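Local coordinates for bacillaene synthase dehydratase PksH (Bacillus subtilis, PDB 3HP0), which catalyses the dehydration of a carrier-tethered (S)-3-hydroxy-3-methylglutaryl group to a 3-methylglutaconyl moiety during synthesis of the antibiotic bacillaene, at residues 11-16 with 49-54; 99-104 with 202-207; 34-39 with 87-92. All blocks are in the same frame, centred on the assembly; numbering follows the deposited sequence.

Interaction 1: residues 11-16 with 49-54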
# COMPACT_ATOMS: atom_id res chain seq x y z
N VAL A 11 -6.75 13.67 8.53
CA VAL A 11 -7.95 12.87 8.70
C VAL A 11 -9.18 13.77 8.60
O VAL A 11 -9.16 14.93 9.01
CB VAL A 11 -7.94 12.12 10.05
CG1 VAL A 11 -9.14 11.18 10.14
CG2 VAL A 11 -6.65 11.34 10.18
N ARG A 12 -10.25 13.22 8.03
CA ARG A 12 -11.47 13.98 7.86
C ARG A 12 -12.67 13.03 7.79
O ARG A 12 -12.80 12.26 6.83
CB ARG A 12 -11.38 14.80 6.57
CG ARG A 12 -12.52 15.76 6.33
CD ARG A 12 -13.09 15.60 4.94
NE ARG A 12 -12.09 15.67 3.87
CZ ARG A 12 -12.36 15.39 2.60
NH1 ARG A 12 -13.59 15.03 2.24
NH2 ARG A 12 -11.41 15.46 1.67
N PHE A 13 -13.53 13.09 8.80
CA PHE A 13 -14.71 12.25 8.83
C PHE A 13 -15.86 12.94 8.14
O PHE A 13 -15.95 14.17 8.12
CB PHE A 13 -15.13 11.93 10.26
CG PHE A 13 -14.15 11.08 11.00
CD1 PHE A 13 -12.98 11.63 11.52
CD2 PHE A 13 -14.39 9.72 11.20
CE1 PHE A 13 -12.08 10.85 12.23
CE2 PHE A 13 -13.50 8.93 11.90
CZ PHE A 13 -12.34 9.49 12.42
N GLN A 14 -16.76 12.15 7.56
CA GLN A 14 -17.94 12.69 6.88
C GLN A 14 -19.01 11.62 6.89
O GLN A 14 -19.00 10.70 6.09
CB GLN A 14 -17.61 13.11 5.44
CG GLN A 14 -16.73 14.37 5.35
CD GLN A 14 -16.72 14.98 3.96
OE1 GLN A 14 -17.70 14.86 3.21
NE2 GLN A 14 -15.62 15.66 3.61
N ALA A 15 -19.95 11.79 7.81
CA ALA A 15 -21.03 10.85 7.99
C ALA A 15 -20.38 9.55 8.46
O ALA A 15 -19.67 9.54 9.45
CB ALA A 15 -21.81 10.64 6.66
N SER A 16 -20.59 8.48 7.72
CA SER A 16 -20.04 7.21 8.10
C SER A 16 -18.75 6.86 7.35
O SER A 16 -18.34 5.70 7.32
CB SER A 16 -21.13 6.17 7.90
OG SER A 16 -21.85 6.47 6.72
N SER A 49 -16.28 2.99 16.19
CA SER A 49 -17.12 4.15 15.89
C SER A 49 -18.23 3.79 14.89
O SER A 49 -18.41 2.62 14.53
CB SER A 49 -16.26 5.28 15.34
OG SER A 49 -15.49 4.83 14.25
N THR A 50 -18.98 4.80 14.47
CA THR A 50 -20.08 4.59 13.54
C THR A 50 -19.64 4.53 12.06
O THR A 50 -20.47 4.40 11.16
CB THR A 50 -21.20 5.68 13.74
OG1 THR A 50 -22.10 5.66 12.63
CG2 THR A 50 -20.59 7.09 13.93
N VAL A 51 -18.34 4.59 11.81
CA VAL A 51 -17.87 4.57 10.43
C VAL A 51 -17.91 3.19 9.77
O VAL A 51 -17.63 2.16 10.40
CB VAL A 51 -16.44 5.14 10.35
CG1 VAL A 51 -15.99 5.54 11.74
CG2 VAL A 51 -15.48 4.14 9.69
N THR A 52 -18.26 3.18 8.48
CA THR A 52 -18.34 1.94 7.72
C THR A 52 -17.39 1.93 6.53
O THR A 52 -17.19 0.88 5.91
CB THR A 52 -19.75 1.69 7.16
OG1 THR A 52 -20.09 2.74 6.23
CG2 THR A 52 -20.76 1.67 8.28
N VAL A 53 -16.83 3.09 6.19
CA VAL A 53 -15.92 3.15 5.05
C VAL A 53 -14.71 4.01 5.35
O VAL A 53 -14.83 5.05 5.97
CB VAL A 53 -16.61 3.72 3.77
CG1 VAL A 53 -15.63 3.71 2.59
CG2 VAL A 53 -17.85 2.91 3.41
N VAL A 54 -13.54 3.56 4.90
CA VAL A 54 -12.30 4.31 5.07
C VAL A 54 -11.70 4.53 3.69
O VAL A 54 -11.46 3.56 2.96
CB VAL A 54 -11.27 3.55 5.93
CG1 VAL A 54 -10.02 4.40 6.10
CG2 VAL A 54 -11.87 3.19 7.30

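Interaction 2: residues 99-104 with 202-207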
# COMPACT_ATOMS: atom_id res chain seq x y z
N GLY A 99 -10.37 -5.18 8.98
CA GLY A 99 -11.21 -4.36 9.82
C GLY A 99 -12.69 -4.29 9.52
O GLY A 99 -13.13 -4.56 8.40
N PRO A 100 -13.50 -3.89 10.52
CA PRO A 100 -14.95 -3.78 10.37
C PRO A 100 -15.33 -2.52 9.59
O PRO A 100 -15.95 -1.59 10.11
CB PRO A 100 -15.44 -3.74 11.81
CG PRO A 100 -14.37 -2.91 12.47
CD PRO A 100 -13.08 -3.47 11.87
N TYR A 101 -14.93 -2.50 8.32
CA TYR A 101 -15.21 -1.39 7.41
C TYR A 101 -14.64 -1.72 6.04
O TYR A 101 -13.71 -2.51 5.92
CB TYR A 101 -14.61 -0.08 7.91
CG TYR A 101 -13.27 -0.24 8.58
CD1 TYR A 101 -12.17 -0.73 7.86
CD2 TYR A 101 -13.11 0.04 9.94
CE1 TYR A 101 -10.95 -0.94 8.47
CE2 TYR A 101 -11.88 -0.16 10.56
CZ TYR A 101 -10.80 -0.66 9.82
OH TYR A 101 -9.60 -0.92 10.44
N VAL A 102 -15.23 -1.13 5.01
CA VAL A 102 -14.78 -1.33 3.65
C VAL A 102 -13.71 -0.30 3.39
O VAL A 102 -13.95 0.90 3.53
CB VAL A 102 -15.97 -1.17 2.68
CG1 VAL A 102 -15.49 -1.15 1.24
CG2 VAL A 102 -16.96 -2.33 2.90
N THR A 103 -12.50 -0.76 3.04
CA THR A 103 -11.41 0.17 2.77
C THR A 103 -11.30 0.39 1.27
O THR A 103 -11.51 -0.53 0.48
CB THR A 103 -10.08 -0.33 3.36
OG1 THR A 103 -9.71 -1.59 2.78
CG2 THR A 103 -10.22 -0.50 4.88
N ILE A 104 -10.98 1.62 0.89
CA ILE A 104 -10.87 2.00 -0.51
C ILE A 104 -9.65 2.84 -0.81
O ILE A 104 -9.35 3.79 -0.10
CB ILE A 104 -12.07 2.86 -0.99
CG1 ILE A 104 -13.39 2.20 -0.63
CG2 ILE A 104 -11.99 3.08 -2.50
CD1 ILE A 104 -14.59 3.03 -1.03
N LEU A 202 -25.10 -0.49 3.40
CA LEU A 202 -24.56 -1.64 4.11
C LEU A 202 -24.42 -1.15 5.55
O LEU A 202 -24.32 0.06 5.78
CB LEU A 202 -23.18 -2.04 3.56
CG LEU A 202 -23.02 -2.37 2.07
CD1 LEU A 202 -21.58 -2.87 1.84
CD2 LEU A 202 -24.05 -3.40 1.63
N ASN A 203 -24.45 -2.06 6.51
CA ASN A 203 -24.29 -1.67 7.90
C ASN A 203 -22.96 -2.27 8.39
O ASN A 203 -22.50 -3.30 7.87
CB ASN A 203 -25.47 -2.18 8.73
CG ASN A 203 -25.41 -3.68 8.97
OD1 ASN A 203 -24.58 -4.15 9.73
ND2 ASN A 203 -26.29 -4.42 8.32
N LYS A 204 -22.34 -1.62 9.37
CA LYS A 204 -21.06 -2.06 9.91
C LYS A 204 -21.03 -3.54 10.28
O LYS A 204 -20.07 -4.25 9.98
CB LYS A 204 -20.70 -1.22 11.14
CG LYS A 204 -19.23 -1.26 11.54
CD LYS A 204 -19.01 -0.36 12.75
CE LYS A 204 -17.53 -0.21 13.09
NZ LYS A 204 -16.78 0.54 12.06
N LYS A 205 -22.10 -4.00 10.94
CA LYS A 205 -22.23 -5.39 11.37
C LYS A 205 -22.14 -6.42 10.25
O LYS A 205 -21.47 -7.44 10.39
CB LYS A 205 -23.55 -5.55 12.13
CG LYS A 205 -23.85 -6.96 12.62
CD LYS A 205 -25.25 -7.02 13.27
CE LYS A 205 -25.51 -8.38 13.90
NZ LYS A 205 -26.69 -8.31 14.81
N GLY A 206 -22.83 -6.18 9.14
CA GLY A 206 -22.79 -7.12 8.04
C GLY A 206 -21.42 -7.10 7.38
O GLY A 206 -20.89 -8.14 7.00
N ILE A 207 -20.84 -5.91 7.27
CA ILE A 207 -19.53 -5.76 6.66
C ILE A 207 -18.48 -6.49 7.47
O ILE A 207 -17.68 -7.26 6.92
CB ILE A 207 -19.13 -4.27 6.56
CG1 ILE A 207 -20.13 -3.50 5.68
CG2 ILE A 207 -17.71 -4.15 5.98
CD1 ILE A 207 -19.85 -2.01 5.62

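Interaction 3: residues 34-39 with 87-92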
# COMPACT_ATOMS: atom_id res chain seq x y z
N THR A 34 6.35 6.93 11.37
CA THR A 34 5.34 7.68 12.10
C THR A 34 4.00 7.50 11.38
O THR A 34 2.94 7.34 12.00
CB THR A 34 5.69 9.19 12.16
OG1 THR A 34 7.00 9.35 12.71
CG2 THR A 34 4.69 9.95 13.02
N LEU A 35 4.07 7.52 10.05
CA LEU A 35 2.90 7.36 9.20
C LEU A 35 2.14 6.07 9.50
O LEU A 35 0.92 6.05 9.50
CB LEU A 35 3.33 7.38 7.72
CG LEU A 35 2.24 7.23 6.65
CD1 LEU A 35 2.68 7.90 5.37
CD2 LEU A 35 1.96 5.76 6.41
N ILE A 36 2.88 4.99 9.76
CA ILE A 36 2.27 3.70 10.07
C ILE A 36 1.49 3.75 11.39
O ILE A 36 0.39 3.21 11.49
CB ILE A 36 3.33 2.60 10.19
CG1 ILE A 36 4.02 2.40 8.84
CG2 ILE A 36 2.70 1.30 10.66
CD1 ILE A 36 5.12 1.37 8.86
N GLU A 37 2.09 4.39 12.38
CA GLU A 37 1.49 4.52 13.69
C GLU A 37 0.22 5.37 13.64
O GLU A 37 -0.81 5.01 14.21
CB GLU A 37 2.50 5.13 14.68
CG GLU A 37 1.97 5.35 16.09
CD GLU A 37 1.31 4.11 16.68
OE1 GLU A 37 0.26 3.68 16.16
OE2 GLU A 37 1.83 3.57 17.68
N GLU A 38 0.28 6.49 12.94
CA GLU A 38 -0.87 7.38 12.81
C GLU A 38 -2.06 6.69 12.15
O GLU A 38 -3.21 6.94 12.50
CB GLU A 38 -0.49 8.63 12.02
CG GLU A 38 0.33 9.62 12.82
CD GLU A 38 0.88 10.75 11.96
OE1 GLU A 38 0.18 11.17 11.01
OE2 GLU A 38 2.00 11.23 12.24
N CYS A 39 -1.78 5.82 11.17
CA CYS A 39 -2.82 5.09 10.46
C CYS A 39 -3.47 4.05 11.37
O CYS A 39 -4.69 3.95 11.44
CB CYS A 39 -2.24 4.39 9.23
SG CYS A 39 -1.79 5.50 7.87
N GLU A 87 6.92 -5.22 10.28
CA GLU A 87 5.74 -5.84 10.85
C GLU A 87 4.61 -4.83 11.01
O GLU A 87 3.46 -5.13 10.69
CB GLU A 87 6.06 -6.49 12.19
CG GLU A 87 4.84 -6.91 13.01
CD GLU A 87 5.10 -8.13 13.88
OE1 GLU A 87 6.28 -8.38 14.21
OE2 GLU A 87 4.13 -8.83 14.23
N PRO A 88 4.91 -3.63 11.51
CA PRO A 88 3.83 -2.64 11.66
C PRO A 88 3.15 -2.34 10.32
O PRO A 88 1.92 -2.31 10.22
CB PRO A 88 4.56 -1.43 12.24
CG PRO A 88 5.62 -2.07 13.08
CD PRO A 88 6.14 -3.15 12.17
N LEU A 89 3.96 -2.13 9.28
CA LEU A 89 3.43 -1.85 7.96
C LEU A 89 2.59 -3.03 7.45
O LEU A 89 1.49 -2.85 6.92
CB LEU A 89 4.58 -1.59 6.98
CG LEU A 89 4.16 -1.29 5.53
CD1 LEU A 89 3.37 0.01 5.49
CD2 LEU A 89 5.39 -1.19 4.63
N TYR A 90 3.12 -4.24 7.60
CA TYR A 90 2.42 -5.43 7.14
C TYR A 90 1.08 -5.59 7.85
O TYR A 90 0.07 -5.87 7.20
CB TYR A 90 3.27 -6.67 7.37
CG TYR A 90 2.88 -7.86 6.51
CD1 TYR A 90 3.55 -8.11 5.30
CD2 TYR A 90 1.87 -8.74 6.90
CE1 TYR A 90 3.23 -9.21 4.52
CE2 TYR A 90 1.53 -9.85 6.12
CZ TYR A 90 2.22 -10.08 4.94
OH TYR A 90 1.94 -11.20 4.19
N ASP A 91 1.08 -5.41 9.17
CA ASP A 91 -0.15 -5.54 9.95
C ASP A 91 -1.16 -4.47 9.60
O ASP A 91 -2.37 -4.71 9.67
CB ASP A 91 0.16 -5.50 11.45
CG ASP A 91 0.83 -6.77 11.92
OD1 ASP A 91 0.39 -7.85 11.47
OD2 ASP A 91 1.77 -6.69 12.72
N LEU A 92 -0.67 -3.30 9.23
CA LEU A 92 -1.53 -2.20 8.82
C LEU A 92 -2.26 -2.62 7.54
O LEU A 92 -3.48 -2.53 7.44
CB LEU A 92 -0.69 -0.96 8.54
CG LEU A 92 -1.34 0.24 7.86
CD1 LEU A 92 -2.59 0.68 8.61
CD2 LEU A 92 -0.31 1.36 7.79

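Interaction 1: residues 11-16 with 49-54
The carbonyl oxygen of S16 is the tight point of this contact, gripped by two successive amides of the segment 49-54. T52 N donates to S16 O over 2.8 Å in a nearly straight bond (N-H...O 163°), and V53 N adds a longer one to S16 O at 3.2 Å; both donors approach S16 O in its carbonyl plane. V51 packs against the same oxygen, its CA standing 3.3 Å from S16 O in a CA-H...O contact. In the crotonase fold of this family, S16 belongs to the turn joining the antiparallel strands 9-14 and 17-22, and V53 opens the parallel neighbour 53-57; V53 also pairs with C18, so the double grip sits where these two strands begin to run side by side. V53 is buried, its side chain resting on L196 and L199 of helix 190-199. Toward solvent the fit loosens. The CB of S16 comes no nearer than 3.8 Å to T50 O, and T50 itself is exposed. F13, also exposed, reaches across with its ring and meets V51 loosely at the ring edge, CE2 lying 4.2 Å from V51 CG1, a methyl whose position in the model is uncertain.

Interaction 2: residues 99-104 with 202-207
I207, P100 and K204 have the most surface buried here. I207 aims its side chain at the facing segment from the first turn of helix 204-217. Its chi1 of -61° places CG1 beside the backbone N, so that CG2 is anti to it and does most of the touching: CG2 lies 3.7 Å from V102 CG2 and 3.9 Å from the backbone C of Y101, while CD1 adds a looser contact with V102 CG2. The two branched side chains cross at about a right angle. In this crotonase-family domain the contact sets the start of a helix against the entrance of strand 102-107, which lies in the sheet between strands 53-57 and 124-127. N203 is the N-cap of that helix, its OD1 accepting from G206 N at 2.7 Å. P100, at the centre of an inverse gamma turn, presents its carbonyl to K204, and its ring CG lies 4.2 Å from K204 CE. The lysine chain runs extended and bends only at chi4 (68°), which brings NZ to 3.0 Å from P100 O, nearly along the C=O axis. The strongest partner of this ammonium is V51 O, and C46 O accepts from it too, so three backbone oxygens surround one charge. At the edge of the Y101 ring, near its plane, K204 NZ stands 4.3 Å from CD2.

Interaction 3: residues 34-39 with 87-92
The aromatic ring of this helix pair, that of Y90, lies outside the contact and meets the ring of F150 with the planes at about 55°; within the contact, the puckered ring of P88 offers CB to I36 CG2 at 3.7 Å. What remains is an aliphatic helix-helix packing within the crotonase fold, between helix 34-48 and helix 87-98, whose local segments run the same way at 38°, the closest approach of the segment axes being 9.6 Å. I36 is its centre. Pointing at the other helix, it spreads its two branches over successive residues: CG2, anti to the backbone N, rests on P88, whereas the extended CG1 arm (chi2 178°) carries CD1 to 3.5 Å from L89 CB, crossing that side chain at about a right angle. L89 CD1 lies alongside the end of the arm. One turn further along, L92 meets C39 and also reaches I36 CG2, and it touches L40 and L43 of helix 34-48. The active-site residues D68 and E137 are not part of this packing; the side chain of L89 is about 11 Å from that of each. Elsewhere on helix 87-98, E87 and D91 form salt bridges to K225 of helix 220-235. In the C39-L92 pair both methyls of L92 reach one carbon, C39 CB standing 3.8 Å from L92 CD1 and 3.9 Å from L92 CD2.

Overall arrangement
From the N terminus, strand 9-14 and its turn open interaction 1. Helix 34-48 then opens interaction 3 before 49-54 returns to close interaction 1, so these two contacts cross along the chain without touching. Interaction 3 closes when helix 87-98 reaches helix 34-48, bridging a loop of 47 residues. That helix leads into strand 102-107, where interaction 2 opens, and its loop of 97 residues closes only at helix 204-217. Interaction 2 therefore follows both others in series. Interactions 1 and 2 meet directly on neighbouring strands 53-57 and 102-107, joining the sheet's edge to the later helix, whereas interaction 3, its centre about 19 and 20 Å from those of interactions 1 and 2, ties together the helices preceding those strands.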